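Local coordinates for In2-1 family protein, glutathione transferase lambda3 (Populus trichocarpa, PDB 4PQI) that probably acts as a glutathione-dependent thiol transferase, a monomeric Lambda-class plant enzyme with a glutathione transferase fold that binds glutathione, at residues L113-P118 with G172-L177; P118-F123 with F164-F169. All coordinates share one frame; numbering follows the deposited sequence.

Contact 1. Residues L113-P118 with G172-L177; sequences LLPKDP and GKEFSL
Leu113 and Leu177 both hold CG anti to their own carbonyl carbon, with chi1 at -75° and -65°, and their side chains cross at about a right angle. They meet at the Ser-x-x-Asp N-capping box of the glutathione transferase fold, at the start of helix 177-197. Ser176 is the N-cap. Its OG is turned to the N-H of Val178, one residue short of the classical partner, and Asp179 OD2 accepts from Ser176 N. Phe175, just before the cap, packs on Ile180 in the manner of a hydrophobic staple.

The 113-118 loop uses another N-H of this helix start. Leu177 N donates to Leu113 O at 2.8 Å, with an N-H...O angle of 155°. The same Leu113 O lies 3.2 Å from Ser176 CB. Side chains pack around this bond. Leu113 CB sits 3.6 Å from Leu177 CD2, while the other methyl, Leu177 CD1, rests 3.9 Å from Leu114 CG. The CD2 branch of Leu113 lies beside Phe175, its methyl 3.9 Å from Phe175 CD2 and oblique to the ring. Leu113 also touches Thr50 and Phe53 of helix 42-54, so the contact reaches the thioredoxin-like domain. Glu105 accepts a bond from Leu113 N. Farther along, Glu174 bends at chi2 and brings its carboxylate beside a proline ring, with OE2 3.9 Å from Pro115 CB.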
ATOM      1  N   LEU A 113     -14.481   1.933  -2.076  1.00 45.68           N
ATOM      2  CA  LEU A 113     -13.226   2.635  -1.843  1.00 44.40           C
ATOM      3  C   LEU A 113     -12.956   3.694  -2.924  1.00 42.45           C
ATOM      4  O   LEU A 113     -11.832   4.182  -3.062  1.00 39.06           O
ATOM      5  CB  LEU A 113     -12.056   1.644  -1.729  1.00 41.03           C
ATOM      6  CG  LEU A 113     -12.020   0.893  -0.389  1.00 43.92           C
ATOM      7  CD1 LEU A 113     -10.976  -0.207  -0.403  1.00 40.97           C
ATOM      8  CD2 LEU A 113     -11.764   1.868   0.768  1.00 44.23           C
ATOM      9  N   LEU A 114     -13.984   4.018  -3.704  1.00 45.16           N
ATOM     10  CA  LEU A 114     -13.964   5.183  -4.594  1.00 46.99           C
ATOM     11  C   LEU A 114     -15.332   5.844  -4.509  1.00 50.21           C
ATOM     12  O   LEU A 114     -16.348   5.166  -4.633  1.00 49.21           O
ATOM     13  CB  LEU A 114     -13.670   4.794  -6.046  1.00 46.70           C
ATOM     14  CG  LEU A 114     -12.215   4.519  -6.439  1.00 46.11           C
ATOM     15  CD1 LEU A 114     -12.149   4.029  -7.869  1.00 49.11           C
ATOM     16  CD2 LEU A 114     -11.349   5.768  -6.268  1.00 42.67           C
ATOM     17  N   PRO A 115     -15.369   7.164  -4.271  1.00 52.11           N
ATOM     18  CA  PRO A 115     -16.654   7.851  -4.161  1.00 56.15           C
ATOM     19  C   PRO A 115     -17.252   8.048  -5.544  1.00 58.00           C
ATOM     20  O   PRO A 115     -16.564   7.810  -6.536  1.00 53.63           O
ATOM     21  CB  PRO A 115     -16.273   9.199  -3.550  1.00 56.85           C
ATOM     22  CG  PRO A 115     -14.894   9.442  -4.043  1.00 55.67           C
ATOM     23  CD  PRO A 115     -14.232   8.086  -4.099  1.00 52.73           C
ATOM     24  N   LYS A 116     -18.512   8.473  -5.601  1.00 62.67           N
ATOM     25  CA  LYS A 116     -19.227   8.603  -6.865  1.00 67.14           C
ATOM     26  C   LYS A 116     -19.016   9.982  -7.491  1.00 69.99           C
ATOM     27  O   LYS A 116     -18.995  10.113  -8.717  1.00 69.09           O
ATOM     28  CB  LYS A 116     -20.721   8.312  -6.668  1.00 72.36           C
ATOM     29  CG  LYS A 116     -21.542   8.310  -7.959  1.00 78.12           C
ATOM     30  CD  LYS A 116     -22.909   7.654  -7.782  1.00 82.64           C
ATOM     31  CE  LYS A 116     -23.683   7.609  -9.104  1.00 85.42           C
ATOM     32  NZ  LYS A 116     -24.889   6.727  -9.036  1.00 87.32           N
ATOM     33  N   ASP A 117     -18.856  10.994  -6.639  1.00 75.01           N
ATOM     34  CA  ASP A 117     -18.624  12.375  -7.067  1.00 44.51           C
ATOM     35  C   ASP A 117     -17.573  12.453  -8.178  1.00 44.44           C
ATOM     36  O   ASP A 117     -16.410  12.080  -7.971  1.00 50.69           O
ATOM     37  CB  ASP A 117     -18.184  13.227  -5.863  1.00 53.14           C
ATOM     38  CG  ASP A 117     -18.156  14.726  -6.160  1.00 61.74           C
ATOM     39  OD1 ASP A 117     -17.897  15.137  -7.313  1.00 64.87           O
ATOM     40  OD2 ASP A 117     -18.382  15.508  -5.215  1.00 64.82           O
ATOM     41  N   PRO A 118     -17.984  12.948  -9.357  1.00 70.50           N
ATOM     42  CA  PRO A 118     -17.152  13.073 -10.558  1.00 61.79           C
ATOM     43  C   PRO A 118     -15.891  13.913 -10.354  1.00 54.78           C
ATOM     44  O   PRO A 118     -14.855  13.568 -10.936  1.00 48.41           O
ATOM     45  CB  PRO A 118     -18.077  13.779 -11.549  1.00 62.23           C
ATOM     46  CG  PRO A 118     -19.440  13.444 -11.093  1.00 65.96           C
ATOM     47  CD  PRO A 118     -19.356  13.417  -9.600  1.00 68.02           C
ATOM     48  N   GLY A 172     -11.494  13.663   0.645  1.00 42.69           N
ATOM     49  CA  GLY A 172     -12.390  14.307   1.594  1.00 42.26           C
ATOM     50  C   GLY A 172     -12.958  13.411   2.682  1.00 42.11           C
ATOM     51  O   GLY A 172     -12.220  12.822   3.473  1.00 41.47           O
ATOM     52  N   LYS A 173     -14.282  13.309   2.699  1.00 42.58           N
ATOM     53  CA  LYS A 173     -15.019  12.551   3.705  1.00 48.88           C
ATOM     54  C   LYS A 173     -14.612  11.070   3.821  1.00 49.64           C
ATOM     55  O   LYS A 173     -14.384  10.562   4.919  1.00 51.50           O
ATOM     56  CB  LYS A 173     -16.512  12.671   3.387  1.00 52.60           C
ATOM     57  CG  LYS A 173     -17.476  12.054   4.384  1.00 57.63           C
ATOM     58  CD  LYS A 173     -18.901  12.505   4.047  1.00 63.43           C
ATOM     59  CE  LYS A 173     -19.932  11.419   4.344  1.00 69.46           C
ATOM     60  NZ  LYS A 173     -19.750  10.202   3.489  1.00 70.38           N
ATOM     61  N   GLU A 174     -14.518  10.377   2.692  1.00 48.73           N
ATOM     62  CA  GLU A 174     -14.388   8.923   2.720  1.00 51.78           C
ATOM     63  C   GLU A 174     -12.964   8.428   2.454  1.00 47.16           C
ATOM     64  O   GLU A 174     -12.284   8.911   1.557  1.00 47.56           O
ATOM     65  CB  GLU A 174     -15.355   8.269   1.716  1.00 57.68           C
ATOM     66  CG  GLU A 174     -16.680   8.998   1.496  1.00 65.23           C
ATOM     67  CD  GLU A 174     -16.597  10.142   0.461  1.00 72.48           C
ATOM     68  OE1 GLU A 174     -15.494  10.710   0.228  1.00 70.67           O
ATOM     69  OE2 GLU A 174     -17.654  10.479  -0.120  1.00 75.22           O
ATOM     70  N   PHE A 175     -12.531   7.453   3.246  1.00 46.95           N
ATOM     71  CA  PHE A 175     -11.320   6.676   2.977  1.00 47.32           C
ATOM     72  C   PHE A 175     -11.438   6.046   1.577  1.00 45.85           C
ATOM     73  O   PHE A 175     -12.508   5.534   1.203  1.00 44.36           O
ATOM     74  CB  PHE A 175     -11.203   5.596   4.063  1.00 47.07           C
ATOM     75  CG  PHE A 175      -9.945   4.767   4.007  1.00 46.04           C
ATOM     76  CD1 PHE A 175      -8.693   5.356   4.097  1.00 45.92           C
ATOM     77  CD2 PHE A 175     -10.025   3.379   3.938  1.00 45.73           C
ATOM     78  CE1 PHE A 175      -7.543   4.581   4.084  1.00 42.41           C
ATOM     79  CE2 PHE A 175      -8.885   2.602   3.918  1.00 44.86           C
ATOM     80  CZ  PHE A 175      -7.639   3.205   3.989  1.00 43.22           C
ATOM     81  N   SER A 176     -10.358   6.089   0.800  1.00 44.50           N
ATOM     82  CA  SER A 176     -10.405   5.598  -0.576  1.00 29.87           C
ATOM     83  C   SER A 176      -9.117   4.894  -1.039  1.00 32.09           C
ATOM     84  O   SER A 176      -8.123   4.823  -0.303  1.00 38.52           O
ATOM     85  CB  SER A 176     -10.698   6.757  -1.547  1.00 36.00           C
ATOM     86  OG  SER A 176      -9.516   7.528  -1.762  1.00 35.20           O
ATOM     87  N   LEU A 177      -9.143   4.401  -2.277  1.00 45.25           N
ATOM     88  CA  LEU A 177      -7.973   3.798  -2.912  1.00 39.75           C
ATOM     89  C   LEU A 177      -6.741   4.721  -2.928  1.00 38.40           C
ATOM     90  O   LEU A 177      -5.596   4.239  -2.893  1.00 35.84           O
ATOM     91  CB  LEU A 177      -8.310   3.339  -4.337  1.00 36.11           C
ATOM     92  CG  LEU A 177      -9.348   2.212  -4.476  1.00 38.09           C
ATOM     93  CD1 LEU A 177      -9.526   1.773  -5.942  1.00 37.03           C
ATOM     94  CD2 LEU A 177      -8.982   1.019  -3.589  1.00 38.42           C
TER

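Contact 2. Residues P118-F123 with F164-F169; sequences PAKKEF and FDDGPF. With CA (calcium ion), chain C; CA (calcium ion), chain D.
Lys120 and Asp166 meet tip to tip in a salt bridge, with Lys120 NZ 2.7 Å from Asp166 OD1. Lys120 is extended beyond CG, which carries its amine past the Phe164 ring to Asp166. The amine comes in on the syn side of that oxygen, 22° out of the carboxylate plane. Phe164 lies beneath the same lysine chain. Lys120 CG sits over one ring face as a CH-pi contact, 3.9 Å from the centroid of the Phe164 ring. The edge of Phe164 is turned toward the face of Phe123 in an offset edge-to-face pair, planes at 73°. Phe164 CE2 is 3.6 Å from Phe123 CD2, and Phe123 CB lies in the plane of the Phe164 ring.

Leu171 O and Lys173 N add bonds at the two ends of the bridge, to NZ and to Asp166 OD1. An alanine in place of Lys120 would probably leave Asp166 without its positive mate and one face of Phe164 without the lysine CG that packs on it.

Two calcium ions bind the same loop. One is bound by Phe164 O at 2.4 Å and Gly167 O at 2.5 Å, with four waters; Leu161 also belongs to this site. A second is gripped by both carboxylate oxygens of Asp165, with His162 O among its other ligands. The contact thus packs the first turns of helix 118-139 against the loop between helices 151-160 and 177-197, while Phe169 turns to Val215 on helix 206-215.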
ATOM      1  N   PRO A 118     -17.984  12.948  -9.357  1.00 70.50           N
ATOM      2  CA  PRO A 118     -17.152  13.073 -10.558  1.00 61.79           C
ATOM      3  C   PRO A 118     -15.891  13.913 -10.354  1.00 54.78           C
ATOM      4  O   PRO A 118     -14.855  13.568 -10.936  1.00 48.41           O
ATOM      5  CB  PRO A 118     -18.077  13.779 -11.549  1.00 62.23           C
ATOM      6  CG  PRO A 118     -19.440  13.444 -11.093  1.00 65.96           C
ATOM      7  CD  PRO A 118     -19.356  13.417  -9.600  1.00 68.02           C
ATOM      8  N   ALA A 119     -15.971  14.991  -9.571  1.00 53.45           N
ATOM      9  CA  ALA A 119     -14.788  15.810  -9.302  1.00 51.33           C
ATOM     10  C   ALA A 119     -13.773  15.054  -8.446  1.00 50.55           C
ATOM     11  O   ALA A 119     -12.561  15.218  -8.598  1.00 49.19           O
ATOM     12  CB  ALA A 119     -15.165  17.126  -8.639  1.00 47.85           C
ATOM     13  N   LYS A 120     -14.272  14.234  -7.533  1.00 49.05           N
ATOM     14  CA  LYS A 120     -13.400  13.423  -6.699  1.00 44.06           C
ATOM     15  C   LYS A 120     -12.744  12.296  -7.507  1.00 43.45           C
ATOM     16  O   LYS A 120     -11.558  12.012  -7.328  1.00 43.70           O
ATOM     17  CB  LYS A 120     -14.184  12.882  -5.513  1.00 45.11           C
ATOM     18  CG  LYS A 120     -14.751  13.985  -4.646  1.00 50.41           C
ATOM     19  CD  LYS A 120     -15.298  13.431  -3.349  1.00 56.24           C
ATOM     20  CE  LYS A 120     -15.754  14.557  -2.442  1.00 60.71           C
ATOM     21  NZ  LYS A 120     -16.005  14.059  -1.071  1.00 61.27           N
ATOM     22  N   LYS A 121     -13.513  11.694  -8.415  1.00 48.27           N
ATOM     23  CA  LYS A 121     -13.005  10.679  -9.342  1.00 49.95           C
ATOM     24  C   LYS A 121     -11.858  11.228 -10.182  1.00 46.64           C
ATOM     25  O   LYS A 121     -10.854  10.547 -10.394  1.00 42.65           O
ATOM     26  CB  LYS A 121     -14.113  10.201 -10.286  1.00 57.36           C
ATOM     27  CG  LYS A 121     -15.281   9.482  -9.624  1.00 65.51           C
ATOM     28  CD  LYS A 121     -15.050   7.980  -9.516  1.00 73.10           C
ATOM     29  CE  LYS A 121     -15.127   7.289 -10.875  1.00 79.46           C
ATOM     30  NZ  LYS A 121     -15.013   5.796 -10.754  1.00 81.52           N
ATOM     31  N   GLU A 122     -12.020  12.447 -10.691  1.00 41.60           N
ATOM     32  CA  GLU A 122     -10.941  13.081 -11.442  1.00 43.78           C
ATOM     33  C   GLU A 122      -9.681  13.364 -10.612  1.00 45.10           C
ATOM     34  O   GLU A 122      -8.563  13.130 -11.076  1.00 47.62           O
ATOM     35  CB  GLU A 122     -11.418  14.352 -12.138  1.00 53.29           C
ATOM     36  CG  GLU A 122     -12.027  14.050 -13.490  1.00 67.85           C
ATOM     37  CD  GLU A 122     -11.233  12.996 -14.247  1.00 77.56           C
ATOM     38  OE1 GLU A 122     -10.067  13.276 -14.613  1.00 82.65           O
ATOM     39  OE2 GLU A 122     -11.762  11.882 -14.459  1.00 80.43           O
ATOM     40  N   PHE A 123      -9.857  13.893  -9.405  1.00 41.08           N
ATOM     41  CA  PHE A 123      -8.713  14.139  -8.534  1.00 43.89           C
ATOM     42  C   PHE A 123      -8.005  12.845  -8.179  1.00 41.89           C
ATOM     43  O   PHE A 123      -6.785  12.830  -7.993  1.00 42.40           O
ATOM     44  CB  PHE A 123      -9.142  14.809  -7.233  1.00 42.26           C
ATOM     45  CG  PHE A 123      -8.024  15.503  -6.524  1.00 39.98           C
ATOM     46  CD1 PHE A 123      -7.226  16.408  -7.206  1.00 40.44           C
ATOM     47  CD2 PHE A 123      -7.779  15.273  -5.179  1.00 39.68           C
ATOM     48  CE1 PHE A 123      -6.197  17.070  -6.571  1.00 41.63           C
ATOM     49  CE2 PHE A 123      -6.741  15.954  -4.528  1.00 39.91           C
ATOM     50  CZ  PHE A 123      -5.955  16.840  -5.225  1.00 37.71           C
ATOM     51  N   PHE A 164     -10.339  18.942  -0.989  1.00 39.08           N
ATOM     52  CA  PHE A 164     -11.687  18.629  -0.531  1.00 43.17           C
ATOM     53  C   PHE A 164     -11.808  18.853   0.982  1.00 47.43           C
ATOM     54  O   PHE A 164     -11.078  18.243   1.776  1.00 46.58           O
ATOM     55  CB  PHE A 164     -12.088  17.198  -0.962  1.00 39.09           C
ATOM     56  CG  PHE A 164     -12.157  17.027  -2.461  1.00 42.11           C
ATOM     57  CD1 PHE A 164     -13.212  17.569  -3.183  1.00 46.69           C
ATOM     58  CD2 PHE A 164     -11.147  16.364  -3.154  1.00 41.89           C
ATOM     59  CE1 PHE A 164     -13.278  17.436  -4.571  1.00 44.42           C
ATOM     60  CE2 PHE A 164     -11.198  16.227  -4.542  1.00 42.58           C
ATOM     61  CZ  PHE A 164     -12.275  16.770  -5.256  1.00 42.99           C
ATOM     62  N   ASP A 165     -12.720  19.740   1.378  1.00 47.94           N
ATOM     63  CA  ASP A 165     -12.816  20.154   2.780  1.00 50.76           C
ATOM     64  C   ASP A 165     -13.922  19.478   3.583  1.00 51.89           C
ATOM     65  O   ASP A 165     -14.360  19.993   4.611  1.00 53.00           O
ATOM     66  CB  ASP A 165     -12.958  21.667   2.872  1.00 48.08           C
ATOM     67  CG  ASP A 165     -11.761  22.379   2.307  1.00 46.11           C
ATOM     68  OD1 ASP A 165     -10.720  21.707   2.113  1.00 46.75           O
ATOM     69  OD2 ASP A 165     -11.860  23.589   2.061  1.00 47.24           O
ATOM     70  N   ASP A 166     -14.347  18.315   3.124  1.00 50.63           N
ATOM     71  CA  ASP A 166     -15.389  17.570   3.813  1.00 54.13           C
ATOM     72  C   ASP A 166     -14.811  16.390   4.605  1.00 49.55           C
ATOM     73  O   ASP A 166     -15.549  15.518   5.050  1.00 50.54           O
ATOM     74  CB  ASP A 166     -16.427  17.070   2.807  1.00 59.27           C
ATOM     75  CG  ASP A 166     -15.799  16.295   1.657  1.00 60.88           C
ATOM     76  OD1 ASP A 166     -16.192  15.133   1.434  1.00 62.77           O
ATOM     77  OD2 ASP A 166     -14.918  16.846   0.966  1.00 62.61           O
ATOM     78  N   GLY A 167     -13.491  16.364   4.779  1.00 43.37           N
ATOM     79  CA  GLY A 167     -12.861  15.310   5.558  1.00 40.86           C
ATOM     80  C   GLY A 167     -11.363  15.235   5.347  1.00 47.50           C
ATOM     81  O   GLY A 167     -10.827  15.908   4.467  1.00 47.69           O
ATOM     82  N   PRO A 168     -10.679  14.397   6.141  1.00 47.70           N
ATOM     83  CA  PRO A 168      -9.216  14.370   6.223  1.00 47.28           C
ATOM     84  C   PRO A 168      -8.506  13.522   5.167  1.00 43.25           C
ATOM     85  O   PRO A 168      -7.272  13.516   5.139  1.00 42.24           O
ATOM     86  CB  PRO A 168      -8.983  13.762   7.607  1.00 49.20           C
ATOM     87  CG  PRO A 168     -10.087  12.798   7.740  1.00 50.13           C
ATOM     88  CD  PRO A 168     -11.285  13.446   7.089  1.00 49.85           C
ATOM     89  N   PHE A 169      -9.247  12.812   4.322  1.00 42.08           N
ATOM     90  CA  PHE A 169      -8.630  11.918   3.348  1.00 42.72           C
ATOM     91  C   PHE A 169      -8.390  12.656   2.034  1.00 42.46           C
ATOM     92  O   PHE A 169      -8.906  13.758   1.840  1.00 42.18           O
ATOM     93  CB  PHE A 169      -9.489  10.660   3.139  1.00 39.82           C
ATOM     94  CG  PHE A 169      -9.792   9.916   4.414  1.00 42.42           C
ATOM     95  CD1 PHE A 169      -8.799   9.211   5.078  1.00 41.17           C
ATOM     96  CD2 PHE A 169     -11.069   9.926   4.950  1.00 43.54           C
ATOM     97  CE1 PHE A 169      -9.075   8.538   6.259  1.00 45.05           C
ATOM     98  CE2 PHE A 169     -11.361   9.250   6.128  1.00 46.90           C
ATOM     99  CZ  PHE A 169     -10.363   8.550   6.784  1.00 47.54           C
TER
HETATM  100 CA    CA C 302      -9.589  17.974   3.689  1.00 54.04          CA
HETATM  101 CA    CA D 303      -9.655  23.763   1.021  1.00 42.38          CA
HETATM  102  O   HOH W   1      -9.048  20.285   3.431  1.00 39.39           O
HETATM  103  O   HOH W   2      -8.608  16.147   2.321  1.00 43.39           O
HETATM  104  O   HOH W   3      -7.726  17.578   4.985  1.00 53.53           O
HETATM  105  O   HOH W   4     -10.961  18.785   5.676  1.00 39.92           O
HETATM  106  O   HOH W   5      -8.456  23.875   3.262  1.00 42.56           O

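Contacts 1 and 2 are neighbours, with centres about 7 Å apart. They share Pro118, where the loop of contact 1 runs into the helix of contact 2. Contact 2 is nested along the chain inside the loop closed by contact 1. Direct packing joins them: Pro115 O lies 3.3 Å from Lys121 CD, and Phe169 CD2 packs 3.3 Å from Phe175 N. The Glu174 side chain of contact 1 is about 10 Å from a bound calcium ion. Neither contact lines the glutathione pocket. The Leu177 side chain, at the start of helix 177-197, is about 13 Å from the bound glutathione.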